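Local coordinates for protein ribosomal RNA methyltransferase, putative (Plasmodium falciparum, PDB 2PLW) that binds S-adenosylmethionine through an FtsJ-like methyltransferase domain and probably methylates ribosomal RNA at a uridine 2'-hydroxyl, at residues S112-P117 / C130-S135; L27-Y32 / L134-F139. All blocks are in the same frame, centred on the assembly; numbering follows the deposited sequence.

Contacts 1 and 2 lie side by side, their centres about 7 Å apart, and both lean on helix 122-143, which packs against the parallel part of the central mixed sheet. Along the chain, strand 24-29 and its loop come first, then strand 107-112 with the loop after it, and last the helix, where Leu134 and Ser135 belong to both contacts. The two strands are neighbours in the sheet, and a probable hydrogen bond of 3.1 Å from Asp113 N to Ile29 O ties their ends together. The loops leaving them both reach S-adenosylmethionine in this Rossmann-like domain, so the helix packs on the loop itself in contact 1, but in contact 2 on the strand that leads into the cofactor loop.

Contact 1 (S112-P117 / C130-S135); sequences SDAAVP and CELTLS. With SAM (S-adenosylmethionine), chain C.
In the S-adenosylmethionine pocket, the loop leaving strand 107-112 runs between the cofactor and helix 122-143, and from residues 130-135 it is Leu132 that meets it. The two methyls of Leu132 divide the work. CD2 lies against the loop backbone, 3.8 Å from Ala115 C, and also reaches Val116 CG1 at 3.8 Å and Ala114 CB at 4.2 Å. CD1 turns to the adenine and comes within 3.5 Å of SAM N6. A chi1 of 177° sends CG off the helix toward the loop, and chi2 (55°) parts the methyls, one to the loop and one to the adenine. The side chains of Val116 and Leu132 run alongside each other, head to tail, and do not meet end on.

As in other class I methyltransferases, the cofactor sits over the C-terminal ends of parallel strands, and here Asp113 follows directly on the end of strand 107-112. Its OD2 accepts a 2.8 Å hydrogen bond from the methionine amine, SAM N. The other carboxylate oxygen, OD1, makes a salt bridge to Lys153, the predicted proton acceptor, and a hydrogen bond to Tyr190. Along the nucleoside, Ala114 CA lies 3.3 Å from SAM O4' of the ribose and Ala115 O 3.2 Å from SAM C8 of the adenine.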
# COMPACT_ATOMS: atom_id res chain seq x y z
N SER A 112 0.46 1.42 -0.47
CA SER A 112 1.76 1.45 0.17
C SER A 112 2.51 2.73 -0.17
O SER A 112 2.80 3.01 -1.34
CB SER A 112 2.60 0.23 -0.21
OG SER A 112 3.92 0.42 0.24
N ASP A 113 2.82 3.48 0.88
CA ASP A 113 3.73 4.62 0.80
C ASP A 113 5.07 4.26 1.45
O ASP A 113 5.86 5.15 1.80
CB ASP A 113 3.10 5.83 1.51
CG ASP A 113 3.78 7.14 1.15
OD1 ASP A 113 4.20 7.29 -0.02
OD2 ASP A 113 3.87 8.02 2.05
N ALA A 114 5.35 2.96 1.61
CA ALA A 114 6.60 2.52 2.26
C ALA A 114 7.82 2.80 1.37
O ALA A 114 7.71 2.83 0.15
CB ALA A 114 6.55 1.02 2.60
N ALA A 115 8.97 2.99 2.00
CA ALA A 115 10.23 3.15 1.27
C ALA A 115 11.38 2.63 2.14
O ALA A 115 11.27 2.59 3.36
CB ALA A 115 10.46 4.62 0.88
N VAL A 116 12.45 2.18 1.49
CA VAL A 116 13.64 1.72 2.20
C VAL A 116 14.62 2.89 2.29
O VAL A 116 14.71 3.66 1.35
CB VAL A 116 14.27 0.47 1.53
CG1 VAL A 116 13.68 -0.80 2.13
CG2 VAL A 116 14.03 0.47 0.02
N PRO A 117 15.34 3.03 3.43
CA PRO A 117 16.36 4.10 3.56
C PRO A 117 17.35 4.09 2.41
O PRO A 117 17.82 3.03 2.00
CB PRO A 117 17.08 3.74 4.86
CG PRO A 117 16.05 2.98 5.66
CD PRO A 117 15.24 2.21 4.66
N CYS A 130 13.06 -2.17 -5.40
CA CYS A 130 12.43 -3.29 -6.12
C CYS A 130 12.13 -4.43 -5.15
O CYS A 130 11.05 -5.04 -5.17
CB CYS A 130 13.35 -3.76 -7.24
SG CYS A 130 13.36 -2.59 -8.60
N GLU A 131 13.11 -4.72 -4.29
CA GLU A 131 13.00 -5.83 -3.35
C GLU A 131 11.82 -5.60 -2.40
O GLU A 131 11.01 -6.49 -2.19
CB GLU A 131 14.29 -6.04 -2.55
CG GLU A 131 14.15 -7.19 -1.54
CD GLU A 131 15.42 -7.48 -0.72
OE1 GLU A 131 16.07 -6.52 -0.24
OE2 GLU A 131 15.72 -8.69 -0.53
N LEU A 132 11.71 -4.37 -1.89
CA LEU A 132 10.61 -4.00 -1.00
C LEU A 132 9.29 -4.09 -1.75
O LEU A 132 8.30 -4.59 -1.21
CB LEU A 132 10.81 -2.59 -0.43
CG LEU A 132 9.67 -2.07 0.46
CD1 LEU A 132 9.38 -3.05 1.61
CD2 LEU A 132 10.04 -0.72 1.00
N THR A 133 9.28 -3.59 -2.98
CA THR A 133 8.07 -3.62 -3.79
C THR A 133 7.60 -5.07 -4.04
O THR A 133 6.41 -5.38 -3.98
CB THR A 133 8.30 -2.88 -5.12
OG1 THR A 133 8.55 -1.50 -4.81
CG2 THR A 133 7.05 -2.97 -5.98
N LEU A 134 8.55 -5.95 -4.30
CA LEU A 134 8.23 -7.36 -4.48
C LEU A 134 7.68 -7.96 -3.17
O LEU A 134 6.71 -8.69 -3.24
CB LEU A 134 9.46 -8.14 -4.99
CG LEU A 134 9.78 -7.85 -6.46
CD1 LEU A 134 11.17 -8.40 -6.83
CD2 LEU A 134 8.69 -8.45 -7.36
N SER A 135 8.26 -7.63 -2.01
CA SER A 135 7.78 -8.13 -0.72
C SER A 135 6.35 -7.69 -0.46
O SER A 135 5.50 -8.51 -0.09
CB SER A 135 8.69 -7.69 0.46
OG SER A 135 9.95 -8.33 0.34
N SAM C . 2.12 7.65 4.17
CA SAM C . 2.64 8.03 5.53
C SAM C . 1.85 9.19 6.13
O SAM C . 1.14 9.87 5.39
OXT SAM C . 1.88 9.47 7.34
CB SAM C . 4.13 8.37 5.43
CG SAM C . 4.90 7.08 5.16
SD SAM C . 6.69 7.19 5.42
CE SAM C . 7.09 8.22 3.99
C5' SAM C . 7.26 5.56 4.88
C4' SAM C . 7.03 4.51 5.97
O4' SAM C . 7.27 3.22 5.41
C3' SAM C . 7.96 4.63 7.21
O3' SAM C . 7.23 5.00 8.36
C2' SAM C . 8.57 3.23 7.35
O2' SAM C . 8.69 2.72 8.68
C1' SAM C . 7.63 2.39 6.51
N9 SAM C . 8.16 1.12 6.02
C8 SAM C . 9.30 0.89 5.28
N7 SAM C . 9.38 -0.43 5.01
C5 SAM C . 8.30 -1.04 5.57
C6 SAM C . 7.86 -2.36 5.61
N6 SAM C . 8.55 -3.33 5.02
N1 SAM C . 6.70 -2.68 6.26
C2 SAM C . 5.94 -1.70 6.88
N3 SAM C . 6.36 -0.39 6.83
C4 SAM C . 7.53 -0.07 6.20

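Contact 2 (L27-Y32 / L134-F139); sequences LDIGCY and LSITHF. With SAM (S-adenosylmethionine), chain C.
Leu27 reaches out from strand 24-29 and Phe139 back from helix 122-143, and the leucine methyl meets the ring at its rim. Leu27 CD2 lies near the plane of the Phe139 ring, 3.7 Å from CE2, so the aliphatic branch butts against the edge of the aromatic and does not cover a face. The ring is carried down to the strand by a first torsion that sets CG anti to the backbone N (chi1 163°). Ile29 takes a different line: its CD1, at the end of an extended chain (chi2 178°), passes obliquely by the same ring at 3.9 Å from Phe139 CE2. That methyl also touches Ile136 CG2 at 3.8 Å, and thus bridges two residues about one helical turn apart. Ile29 and Ile136 lie alongside each other, pointing contrary ways.

The short helix and strand segments run nearly antiparallel, at 160°, with their axes 11.9 Å apart. This is helix-on-sheet packing in the Rossmann-like fold, and Ser112 of the adjoining strand 107-112 borders both isoleucines. Past Ile29 the chain turns into the cofactor site, where Gly30, with positive phi, brings its O to 3.0 Å from SAM CG. Tyr32 O follows at 3.1 Å from SAM CB, and Tyr32 N is hydrogen-bonded to Asp55.

The side chains that join strand to helix are wholly apolar and buried, which implies that shape and the exclusion of water hold them together, while just beyond the strand the carbonyls of Gly30 and Tyr32 lie against the methionine part of the cofactor.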
# COMPACT_ATOMS: atom_id res chain seq x y z
N LEU A 27 -6.29 -0.91 3.48
CA LEU A 27 -5.03 -1.11 4.20
C LEU A 27 -3.99 -0.12 3.70
O LEU A 27 -3.77 0.02 2.51
CB LEU A 27 -4.52 -2.53 3.98
CG LEU A 27 -3.13 -2.85 4.56
CD1 LEU A 27 -3.12 -2.72 6.06
CD2 LEU A 27 -2.70 -4.25 4.16
N ASP A 28 -3.31 0.52 4.65
CA ASP A 28 -2.36 1.57 4.37
C ASP A 28 -1.02 1.08 4.90
O ASP A 28 -0.82 1.04 6.12
CB ASP A 28 -2.80 2.83 5.11
CG ASP A 28 -1.84 3.98 4.96
OD1 ASP A 28 -1.13 4.06 3.95
OD2 ASP A 28 -1.77 4.82 5.91
N ILE A 29 -0.14 0.67 3.99
CA ILE A 29 1.14 0.09 4.38
C ILE A 29 2.18 1.19 4.44
O ILE A 29 2.20 2.07 3.56
CB ILE A 29 1.59 -1.00 3.38
CG1 ILE A 29 0.53 -2.11 3.32
CG2 ILE A 29 3.00 -1.55 3.79
CD1 ILE A 29 0.88 -3.20 2.33
N GLY A 30 3.02 1.15 5.47
CA GLY A 30 3.97 2.23 5.73
C GLY A 30 3.22 3.46 6.24
O GLY A 30 3.40 4.54 5.71
N CYS A 31 2.37 3.28 7.24
CA CYS A 31 1.38 4.32 7.58
C CYS A 31 1.93 5.43 8.48
O CYS A 31 1.26 6.46 8.62
CB CYS A 31 0.12 3.73 8.25
SG CYS A 31 0.45 2.83 9.77
N TYR A 32 3.09 5.22 9.11
CA TYR A 32 3.62 6.20 10.09
C TYR A 32 4.00 7.51 9.40
O TYR A 32 4.68 7.48 8.37
CB TYR A 32 4.84 5.64 10.81
CG TYR A 32 5.40 6.60 11.83
CD1 TYR A 32 5.09 6.45 13.16
CD2 TYR A 32 6.23 7.66 11.44
CE1 TYR A 32 5.57 7.35 14.11
CE2 TYR A 32 6.71 8.57 12.37
CZ TYR A 32 6.39 8.41 13.70
OH TYR A 32 6.87 9.29 14.64
N LEU A 134 8.55 -5.95 -4.30
CA LEU A 134 8.23 -7.36 -4.48
C LEU A 134 7.68 -7.96 -3.17
O LEU A 134 6.71 -8.69 -3.24
CB LEU A 134 9.46 -8.14 -4.99
CG LEU A 134 9.78 -7.85 -6.46
CD1 LEU A 134 11.17 -8.40 -6.83
CD2 LEU A 134 8.69 -8.45 -7.36
N SER A 135 8.26 -7.63 -2.01
CA SER A 135 7.78 -8.13 -0.72
C SER A 135 6.35 -7.69 -0.46
O SER A 135 5.50 -8.51 -0.09
CB SER A 135 8.69 -7.69 0.46
OG SER A 135 9.95 -8.33 0.34
N ILE A 136 6.09 -6.41 -0.69
CA ILE A 136 4.76 -5.86 -0.47
C ILE A 136 3.78 -6.48 -1.46
O ILE A 136 2.67 -6.83 -1.09
CB ILE A 136 4.75 -4.32 -0.56
CG1 ILE A 136 5.54 -3.72 0.61
CG2 ILE A 136 3.31 -3.81 -0.48
CD1 ILE A 136 5.90 -2.26 0.39
N THR A 137 4.20 -6.63 -2.72
CA THR A 137 3.35 -7.28 -3.75
C THR A 137 2.97 -8.74 -3.41
O THR A 137 1.83 -9.15 -3.52
CB THR A 137 4.02 -7.16 -5.13
OG1 THR A 137 4.23 -5.77 -5.41
CG2 THR A 137 3.19 -7.85 -6.25
N HIS A 138 3.96 -9.49 -2.91
CA HIS A 138 3.72 -10.87 -2.48
C HIS A 138 2.70 -10.93 -1.35
O HIS A 138 1.84 -11.81 -1.34
CB HIS A 138 5.05 -11.48 -2.03
CG HIS A 138 4.94 -12.92 -1.66
ND1 HIS A 138 4.89 -13.93 -2.59
CD2 HIS A 138 4.83 -13.51 -0.45
CE1 HIS A 138 4.77 -15.09 -1.97
NE2 HIS A 138 4.73 -14.86 -0.67
N PHE A 139 2.82 -10.01 -0.39
CA PHE A 139 1.88 -9.93 0.72
C PHE A 139 0.49 -9.51 0.19
O PHE A 139 -0.56 -10.10 0.54
CB PHE A 139 2.44 -8.95 1.76
CG PHE A 139 1.43 -8.47 2.74
CD1 PHE A 139 1.11 -9.24 3.84
CD2 PHE A 139 0.75 -7.28 2.52
CE1 PHE A 139 0.16 -8.80 4.75
CE2 PHE A 139 -0.22 -6.83 3.43
CZ PHE A 139 -0.50 -7.59 4.54
N SAM C . 2.12 7.65 4.17
CA SAM C . 2.64 8.03 5.53
C SAM C . 1.85 9.19 6.13
O SAM C . 1.14 9.87 5.39
OXT SAM C . 1.88 9.47 7.34
CB SAM C . 4.13 8.37 5.43
CG SAM C . 4.90 7.08 5.16
SD SAM C . 6.69 7.19 5.42
CE SAM C . 7.09 8.22 3.99
C5' SAM C . 7.26 5.56 4.88
C4' SAM C . 7.03 4.51 5.97
O4' SAM C . 7.27 3.22 5.41
C3' SAM C . 7.96 4.63 7.21
O3' SAM C . 7.23 5.00 8.36
C2' SAM C . 8.57 3.23 7.35
O2' SAM C . 8.69 2.72 8.68
C1' SAM C . 7.63 2.39 6.51
N9 SAM C . 8.16 1.12 6.02
C8 SAM C . 9.30 0.89 5.28
N7 SAM C . 9.38 -0.43 5.01
C5 SAM C . 8.30 -1.04 5.57
C6 SAM C . 7.86 -2.36 5.61
N6 SAM C . 8.55 -3.33 5.02
N1 SAM C . 6.70 -2.68 6.26
C2 SAM C . 5.94 -1.70 6.88
N3 SAM C . 6.36 -0.39 6.83
C4 SAM C . 7.53 -0.07 6.20